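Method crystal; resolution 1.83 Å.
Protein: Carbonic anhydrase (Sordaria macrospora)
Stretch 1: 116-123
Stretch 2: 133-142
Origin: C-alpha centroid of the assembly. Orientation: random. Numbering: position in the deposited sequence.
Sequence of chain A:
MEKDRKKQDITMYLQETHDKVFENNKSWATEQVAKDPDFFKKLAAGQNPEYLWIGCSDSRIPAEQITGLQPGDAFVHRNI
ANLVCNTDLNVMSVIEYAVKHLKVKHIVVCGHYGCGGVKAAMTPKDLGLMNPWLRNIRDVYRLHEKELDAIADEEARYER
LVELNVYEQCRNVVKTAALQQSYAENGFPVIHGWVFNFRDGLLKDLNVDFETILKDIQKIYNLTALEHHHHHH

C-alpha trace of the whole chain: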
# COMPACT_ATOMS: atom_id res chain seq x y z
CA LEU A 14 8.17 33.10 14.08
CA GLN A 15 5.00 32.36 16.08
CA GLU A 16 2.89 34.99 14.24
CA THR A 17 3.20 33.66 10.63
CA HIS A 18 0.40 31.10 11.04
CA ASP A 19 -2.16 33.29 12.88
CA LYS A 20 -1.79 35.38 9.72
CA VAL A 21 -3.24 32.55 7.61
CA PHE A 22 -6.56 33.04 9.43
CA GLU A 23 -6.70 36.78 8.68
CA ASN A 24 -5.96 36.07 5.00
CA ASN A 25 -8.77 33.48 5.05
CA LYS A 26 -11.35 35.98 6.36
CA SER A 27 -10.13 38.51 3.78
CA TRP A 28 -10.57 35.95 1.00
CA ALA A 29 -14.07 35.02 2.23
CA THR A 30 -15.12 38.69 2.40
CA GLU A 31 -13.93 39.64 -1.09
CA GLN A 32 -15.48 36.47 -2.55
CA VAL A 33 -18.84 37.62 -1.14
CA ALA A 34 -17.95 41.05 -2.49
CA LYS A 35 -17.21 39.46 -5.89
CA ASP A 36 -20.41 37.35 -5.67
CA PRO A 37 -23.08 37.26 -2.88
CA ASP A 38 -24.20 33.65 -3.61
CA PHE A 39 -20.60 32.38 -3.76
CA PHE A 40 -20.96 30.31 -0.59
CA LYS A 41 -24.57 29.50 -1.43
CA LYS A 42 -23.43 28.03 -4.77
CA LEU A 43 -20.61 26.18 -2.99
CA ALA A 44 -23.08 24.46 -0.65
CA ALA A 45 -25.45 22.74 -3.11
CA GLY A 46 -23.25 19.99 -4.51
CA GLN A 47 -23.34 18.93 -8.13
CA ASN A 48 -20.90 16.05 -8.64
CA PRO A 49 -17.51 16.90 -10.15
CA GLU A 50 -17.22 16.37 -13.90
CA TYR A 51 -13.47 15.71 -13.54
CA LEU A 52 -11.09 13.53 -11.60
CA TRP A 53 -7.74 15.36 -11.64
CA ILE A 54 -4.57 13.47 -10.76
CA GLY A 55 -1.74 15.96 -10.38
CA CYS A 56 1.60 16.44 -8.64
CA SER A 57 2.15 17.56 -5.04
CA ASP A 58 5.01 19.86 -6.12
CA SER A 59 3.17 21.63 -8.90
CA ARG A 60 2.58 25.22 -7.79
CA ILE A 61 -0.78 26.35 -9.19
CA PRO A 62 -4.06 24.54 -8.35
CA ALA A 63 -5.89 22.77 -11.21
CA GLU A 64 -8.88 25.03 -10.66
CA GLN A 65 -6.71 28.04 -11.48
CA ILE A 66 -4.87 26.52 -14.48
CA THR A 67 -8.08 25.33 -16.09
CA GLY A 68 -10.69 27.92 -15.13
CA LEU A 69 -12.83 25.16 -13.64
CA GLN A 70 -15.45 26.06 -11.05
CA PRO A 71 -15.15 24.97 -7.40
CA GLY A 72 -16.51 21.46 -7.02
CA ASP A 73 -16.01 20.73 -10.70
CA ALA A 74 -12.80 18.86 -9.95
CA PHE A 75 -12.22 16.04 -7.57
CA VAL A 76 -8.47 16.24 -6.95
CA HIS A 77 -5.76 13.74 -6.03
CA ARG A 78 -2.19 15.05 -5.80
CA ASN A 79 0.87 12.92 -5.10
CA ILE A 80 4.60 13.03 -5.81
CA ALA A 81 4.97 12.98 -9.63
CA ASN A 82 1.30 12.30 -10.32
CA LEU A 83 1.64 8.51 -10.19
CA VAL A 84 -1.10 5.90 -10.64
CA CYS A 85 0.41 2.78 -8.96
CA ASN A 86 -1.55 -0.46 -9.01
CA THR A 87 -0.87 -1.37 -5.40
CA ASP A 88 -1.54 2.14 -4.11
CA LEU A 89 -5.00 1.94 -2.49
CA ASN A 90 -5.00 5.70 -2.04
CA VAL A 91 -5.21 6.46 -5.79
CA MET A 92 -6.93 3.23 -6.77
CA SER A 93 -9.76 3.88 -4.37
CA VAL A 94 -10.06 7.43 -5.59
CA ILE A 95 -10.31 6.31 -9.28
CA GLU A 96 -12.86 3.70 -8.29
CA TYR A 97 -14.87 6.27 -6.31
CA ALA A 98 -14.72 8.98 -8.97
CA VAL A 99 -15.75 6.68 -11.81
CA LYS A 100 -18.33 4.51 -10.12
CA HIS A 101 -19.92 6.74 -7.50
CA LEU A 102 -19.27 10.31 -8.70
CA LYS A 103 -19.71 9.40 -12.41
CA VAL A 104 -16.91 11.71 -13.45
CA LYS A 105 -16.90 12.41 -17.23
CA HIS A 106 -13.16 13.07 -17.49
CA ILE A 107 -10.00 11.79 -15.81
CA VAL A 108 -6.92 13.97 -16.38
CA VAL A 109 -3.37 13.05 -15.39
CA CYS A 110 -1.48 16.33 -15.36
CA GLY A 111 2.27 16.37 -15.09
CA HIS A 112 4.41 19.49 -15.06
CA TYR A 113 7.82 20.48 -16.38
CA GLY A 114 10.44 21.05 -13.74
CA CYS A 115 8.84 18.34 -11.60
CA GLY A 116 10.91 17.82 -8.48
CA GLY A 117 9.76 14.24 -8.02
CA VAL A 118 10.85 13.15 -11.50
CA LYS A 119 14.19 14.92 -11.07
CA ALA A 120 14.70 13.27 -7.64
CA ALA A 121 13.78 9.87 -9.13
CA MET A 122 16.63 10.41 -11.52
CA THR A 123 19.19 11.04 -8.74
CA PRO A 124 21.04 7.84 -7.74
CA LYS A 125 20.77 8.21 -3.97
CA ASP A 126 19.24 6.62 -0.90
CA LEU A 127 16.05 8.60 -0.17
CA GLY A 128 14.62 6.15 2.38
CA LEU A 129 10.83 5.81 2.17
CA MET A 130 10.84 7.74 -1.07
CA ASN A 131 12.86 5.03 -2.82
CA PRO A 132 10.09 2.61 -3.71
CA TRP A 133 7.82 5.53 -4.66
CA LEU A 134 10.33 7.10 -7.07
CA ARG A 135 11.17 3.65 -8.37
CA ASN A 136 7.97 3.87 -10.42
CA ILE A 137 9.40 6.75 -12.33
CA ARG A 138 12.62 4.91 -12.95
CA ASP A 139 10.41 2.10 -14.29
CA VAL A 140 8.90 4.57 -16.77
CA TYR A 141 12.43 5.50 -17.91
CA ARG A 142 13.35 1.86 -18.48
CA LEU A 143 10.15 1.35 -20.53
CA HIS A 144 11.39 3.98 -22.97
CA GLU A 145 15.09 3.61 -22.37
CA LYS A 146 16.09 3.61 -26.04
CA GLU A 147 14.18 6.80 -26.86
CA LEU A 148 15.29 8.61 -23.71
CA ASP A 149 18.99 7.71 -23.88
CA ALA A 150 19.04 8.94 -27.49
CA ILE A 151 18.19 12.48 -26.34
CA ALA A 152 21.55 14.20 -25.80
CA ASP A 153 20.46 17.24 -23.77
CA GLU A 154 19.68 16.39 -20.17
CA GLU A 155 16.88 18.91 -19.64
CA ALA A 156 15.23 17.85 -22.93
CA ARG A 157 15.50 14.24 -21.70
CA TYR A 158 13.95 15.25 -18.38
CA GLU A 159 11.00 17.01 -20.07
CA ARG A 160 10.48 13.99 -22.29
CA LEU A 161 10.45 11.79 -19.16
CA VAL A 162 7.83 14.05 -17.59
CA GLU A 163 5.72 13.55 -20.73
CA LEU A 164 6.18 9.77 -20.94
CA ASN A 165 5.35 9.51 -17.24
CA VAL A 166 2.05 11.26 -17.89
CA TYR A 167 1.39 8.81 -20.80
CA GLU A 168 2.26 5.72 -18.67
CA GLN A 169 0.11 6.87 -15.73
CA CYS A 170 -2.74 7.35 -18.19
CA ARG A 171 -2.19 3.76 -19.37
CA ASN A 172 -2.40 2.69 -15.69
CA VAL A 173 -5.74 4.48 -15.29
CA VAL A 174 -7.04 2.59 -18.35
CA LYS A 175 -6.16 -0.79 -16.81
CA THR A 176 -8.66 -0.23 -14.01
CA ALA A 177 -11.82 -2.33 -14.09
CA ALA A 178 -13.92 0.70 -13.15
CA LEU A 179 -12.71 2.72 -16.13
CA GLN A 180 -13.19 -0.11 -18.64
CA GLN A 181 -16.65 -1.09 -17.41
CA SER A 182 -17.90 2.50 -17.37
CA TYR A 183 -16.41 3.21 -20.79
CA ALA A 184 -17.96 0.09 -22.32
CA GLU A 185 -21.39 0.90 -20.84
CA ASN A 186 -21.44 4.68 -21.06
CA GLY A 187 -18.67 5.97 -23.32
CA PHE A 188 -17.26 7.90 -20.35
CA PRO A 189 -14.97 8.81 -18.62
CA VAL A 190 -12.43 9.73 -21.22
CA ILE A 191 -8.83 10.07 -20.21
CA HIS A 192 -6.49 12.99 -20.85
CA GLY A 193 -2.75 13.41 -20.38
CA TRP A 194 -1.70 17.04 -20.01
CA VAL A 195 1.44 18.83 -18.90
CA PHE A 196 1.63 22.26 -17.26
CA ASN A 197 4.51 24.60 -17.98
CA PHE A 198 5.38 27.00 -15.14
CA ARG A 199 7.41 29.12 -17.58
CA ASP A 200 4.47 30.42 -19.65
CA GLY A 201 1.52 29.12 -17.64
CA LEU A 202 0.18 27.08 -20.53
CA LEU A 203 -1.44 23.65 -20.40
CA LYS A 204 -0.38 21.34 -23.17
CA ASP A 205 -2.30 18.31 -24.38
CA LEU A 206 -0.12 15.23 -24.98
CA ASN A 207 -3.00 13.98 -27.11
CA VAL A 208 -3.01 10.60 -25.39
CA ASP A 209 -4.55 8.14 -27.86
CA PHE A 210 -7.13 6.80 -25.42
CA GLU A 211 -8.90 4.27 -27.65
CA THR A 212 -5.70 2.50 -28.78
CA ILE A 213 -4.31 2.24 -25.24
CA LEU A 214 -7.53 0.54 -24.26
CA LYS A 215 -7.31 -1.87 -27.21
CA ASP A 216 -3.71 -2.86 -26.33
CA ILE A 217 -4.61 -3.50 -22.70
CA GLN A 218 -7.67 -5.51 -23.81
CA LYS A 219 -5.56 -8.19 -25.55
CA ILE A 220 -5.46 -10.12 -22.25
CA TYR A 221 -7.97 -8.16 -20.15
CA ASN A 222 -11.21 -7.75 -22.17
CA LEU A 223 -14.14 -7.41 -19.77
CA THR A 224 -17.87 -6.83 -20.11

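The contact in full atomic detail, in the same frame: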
# COMPACT_ATOMS: atom_id res chain seq x y z
N GLY A 116 9.89 18.21 -9.44
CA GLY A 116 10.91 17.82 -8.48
C GLY A 116 10.97 16.33 -8.23
O GLY A 116 12.06 15.78 -7.99
N GLY A 117 9.82 15.67 -8.27
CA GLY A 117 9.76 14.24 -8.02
C GLY A 117 10.44 13.42 -9.09
O GLY A 117 11.21 12.51 -8.79
N VAL A 118 10.16 13.75 -10.35
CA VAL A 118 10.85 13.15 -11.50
C VAL A 118 12.37 13.39 -11.43
O VAL A 118 13.20 12.42 -11.50
CB VAL A 118 10.23 13.69 -12.80
CG1 VAL A 118 11.02 13.23 -14.01
CG2 VAL A 118 8.78 13.23 -12.91
N LYS A 119 12.76 14.64 -11.22
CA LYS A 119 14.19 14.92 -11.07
C LYS A 119 14.85 14.11 -9.92
O LYS A 119 15.95 13.57 -10.08
CB LYS A 119 14.46 16.41 -10.90
CG LYS A 119 15.95 16.75 -10.94
CD LYS A 119 16.19 18.26 -10.96
CE LYS A 119 15.67 18.93 -12.24
NZ LYS A 119 16.52 18.67 -13.45
N ALA A 120 14.17 14.02 -8.79
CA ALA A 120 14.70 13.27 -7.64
C ALA A 120 14.75 11.76 -7.91
O ALA A 120 15.61 11.04 -7.37
CB ALA A 120 13.88 13.55 -6.41
N ALA A 121 13.79 11.27 -8.71
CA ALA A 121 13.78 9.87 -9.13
C ALA A 121 15.04 9.61 -9.90
O ALA A 121 15.63 8.54 -9.79
CB ALA A 121 12.59 9.61 -10.01
N MET A 122 15.44 10.60 -10.70
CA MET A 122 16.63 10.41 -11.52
C MET A 122 17.98 10.62 -10.81
O MET A 122 19.05 10.49 -11.43
CB MET A 122 16.50 11.19 -12.83
CG MET A 122 15.32 10.68 -13.66
SD MET A 122 15.64 8.96 -14.11
CE MET A 122 14.02 8.22 -14.02
N THR A 123 17.95 10.89 -9.51
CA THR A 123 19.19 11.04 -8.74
C THR A 123 19.52 9.72 -8.03
O THR A 123 18.71 9.21 -7.26
CB THR A 123 19.08 12.18 -7.70
OG1 THR A 123 18.14 11.82 -6.68
CG2 THR A 123 18.60 13.46 -8.38
N TRP A 133 8.73 4.66 -3.91
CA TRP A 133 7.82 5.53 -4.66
C TRP A 133 8.45 6.03 -5.96
O TRP A 133 7.86 5.88 -7.05
CB TRP A 133 7.34 6.70 -3.78
CG TRP A 133 6.24 7.47 -4.42
CD1 TRP A 133 6.34 8.64 -5.09
CD2 TRP A 133 4.85 7.11 -4.43
NE1 TRP A 133 5.10 9.04 -5.54
CE2 TRP A 133 4.16 8.11 -5.13
CE3 TRP A 133 4.12 6.04 -3.90
CZ2 TRP A 133 2.78 8.08 -5.33
CZ3 TRP A 133 2.74 5.99 -4.10
CH2 TRP A 133 2.09 7.00 -4.83
N LEU A 134 9.64 6.61 -5.88
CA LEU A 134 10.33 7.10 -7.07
C LEU A 134 10.75 6.00 -8.02
O LEU A 134 10.98 6.24 -9.21
CB LEU A 134 11.55 7.89 -6.65
CG LEU A 134 11.19 9.07 -5.79
CD1 LEU A 134 12.44 9.75 -5.27
CD2 LEU A 134 10.34 10.04 -6.58
N ARG A 135 10.84 4.77 -7.50
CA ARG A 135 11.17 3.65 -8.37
C ARG A 135 10.21 3.58 -9.54
O ARG A 135 10.61 3.22 -10.66
CB ARG A 135 11.16 2.34 -7.56
CG ARG A 135 11.64 1.07 -8.33
CD ARG A 135 11.80 -0.05 -7.31
NE ARG A 135 12.70 0.40 -6.23
CZ ARG A 135 12.57 0.16 -4.93
NH1 ARG A 135 11.58 -0.59 -4.46
NH2 ARG A 135 13.44 0.66 -4.07
N ASN A 136 8.95 3.94 -9.32
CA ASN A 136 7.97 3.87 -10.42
C ASN A 136 8.35 4.71 -11.60
O ASN A 136 8.05 4.40 -12.76
CB ASN A 136 6.62 4.34 -9.90
CG ASN A 136 6.04 3.39 -8.91
OD1 ASN A 136 5.99 3.66 -7.70
ND2 ASN A 136 5.59 2.26 -9.40
N ILE A 137 9.02 5.82 -11.30
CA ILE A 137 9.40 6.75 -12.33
C ILE A 137 10.60 6.17 -13.07
O ILE A 137 10.71 6.27 -14.31
CB ILE A 137 9.75 8.10 -11.73
CG1 ILE A 137 8.51 8.75 -11.10
CG2 ILE A 137 10.36 8.99 -12.81
CD1 ILE A 137 8.84 9.78 -10.09
N ARG A 138 11.50 5.55 -12.32
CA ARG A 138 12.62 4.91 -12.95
C ARG A 138 12.11 3.79 -13.85
O ARG A 138 12.67 3.56 -14.91
CB ARG A 138 13.62 4.43 -11.91
CG ARG A 138 14.30 5.57 -11.17
CD ARG A 138 15.49 5.07 -10.32
NE ARG A 138 15.04 4.42 -9.09
CZ ARG A 138 14.81 5.07 -7.95
NH1 ARG A 138 14.99 6.39 -7.89
NH2 ARG A 138 14.41 4.42 -6.87
N ASP A 139 11.01 3.14 -13.46
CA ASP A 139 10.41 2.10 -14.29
C ASP A 139 9.91 2.70 -15.60
O ASP A 139 10.09 2.12 -16.68
CB ASP A 139 9.26 1.40 -13.57
CG ASP A 139 9.74 0.39 -12.53
OD1 ASP A 139 10.95 0.09 -12.49
OD2 ASP A 139 8.88 -0.12 -11.77
N VAL A 140 9.29 3.88 -15.53
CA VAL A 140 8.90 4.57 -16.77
C VAL A 140 10.10 4.80 -17.68
O VAL A 140 10.05 4.48 -18.90
CB VAL A 140 8.18 5.90 -16.48
CG1 VAL A 140 7.99 6.67 -17.78
CG2 VAL A 140 6.83 5.64 -15.81
N TYR A 141 11.20 5.31 -17.12
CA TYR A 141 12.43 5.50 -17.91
C TYR A 141 12.83 4.22 -18.64
O TYR A 141 13.10 4.24 -19.84
CB TYR A 141 13.61 5.96 -17.04
CG TYR A 141 14.80 6.49 -17.83
CD1 TYR A 141 15.06 7.86 -17.90
CD2 TYR A 141 15.63 5.64 -18.54
CE1 TYR A 141 16.14 8.36 -18.64
CE2 TYR A 141 16.70 6.13 -19.30
CZ TYR A 141 16.95 7.49 -19.33
OH TYR A 141 18.02 7.97 -20.08
N ARG A 142 12.90 3.12 -17.90
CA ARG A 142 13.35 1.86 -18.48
C ARG A 142 12.41 1.40 -19.60
O ARG A 142 12.86 0.80 -20.56
CB ARG A 142 13.51 0.80 -17.38
CG ARG A 142 14.61 1.14 -16.38
CD ARG A 142 14.75 0.10 -15.25
NE ARG A 142 15.78 0.51 -14.30
CZ ARG A 142 15.55 0.87 -13.05
NH1 ARG A 142 14.31 0.83 -12.54
NH2 ARG A 142 16.57 1.24 -12.28

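Where two helices pack closely, small residues on one commonly make room for large ones on the other, and this carbonic anhydrase offers a compact example. The short helix 116-121 meets helix 133-142 at 78°, the axes approaching to 8.8 Å, and together the stretches bury 393 Å² of surface. The shallow side belongs to the first helix. At Gly117, which has no side chain, the carbonyl oxygen itself meets the branched ends of the second helix: Gly117 O is 3.4 Å from Leu134 CD2 and 3.8 Å from Ile137 CD1. An alanine follows one turn later. Ala121 fits between the same two residues, its CB 3.9 Å from Leu134 CB and 3.6 Å from Ile137 CG2. The methyl is already in contact with both residues at this point, where the CA atoms of Ala121 and Leu134 are 4.9 Å apart.

Leu134 and Ile137 supply the bumps, both with CA-to-CB bonds pointing toward the first stretch. Leu134 extends its CD1 to 4.2 Å from Ala120 CB, while Ile137 sends CD1 along Gly117 to within 4.2 Å of Val118 CA. Ala121, Leu134 and Ile137 are buried, apolar surface against apolar surface.

Beyond the short helix the relief reverses. Met122 leaves its backbone sideways, but its flexible chain, m at chi1 and chi2, brings the terminal methyl down onto the second helix. Met122 CE packs 3.9 Å from Ile137 CG2, 3.7 Å from Arg138 CA and 3.8 Å from Tyr141 CB, and Met122 SD sits obliquely 4.9 Å from the Tyr141 ring centroid.

One polar link joins this apolar fit. Arg138 also starts sideways, yet its long side chain returns its guanidinium to the first stretch, where Arg138 NH1 donates a hydrogen bond to Ala121 O (2.9 Å, 155°). The carbonyl approaches the guanidinium edge near its plane.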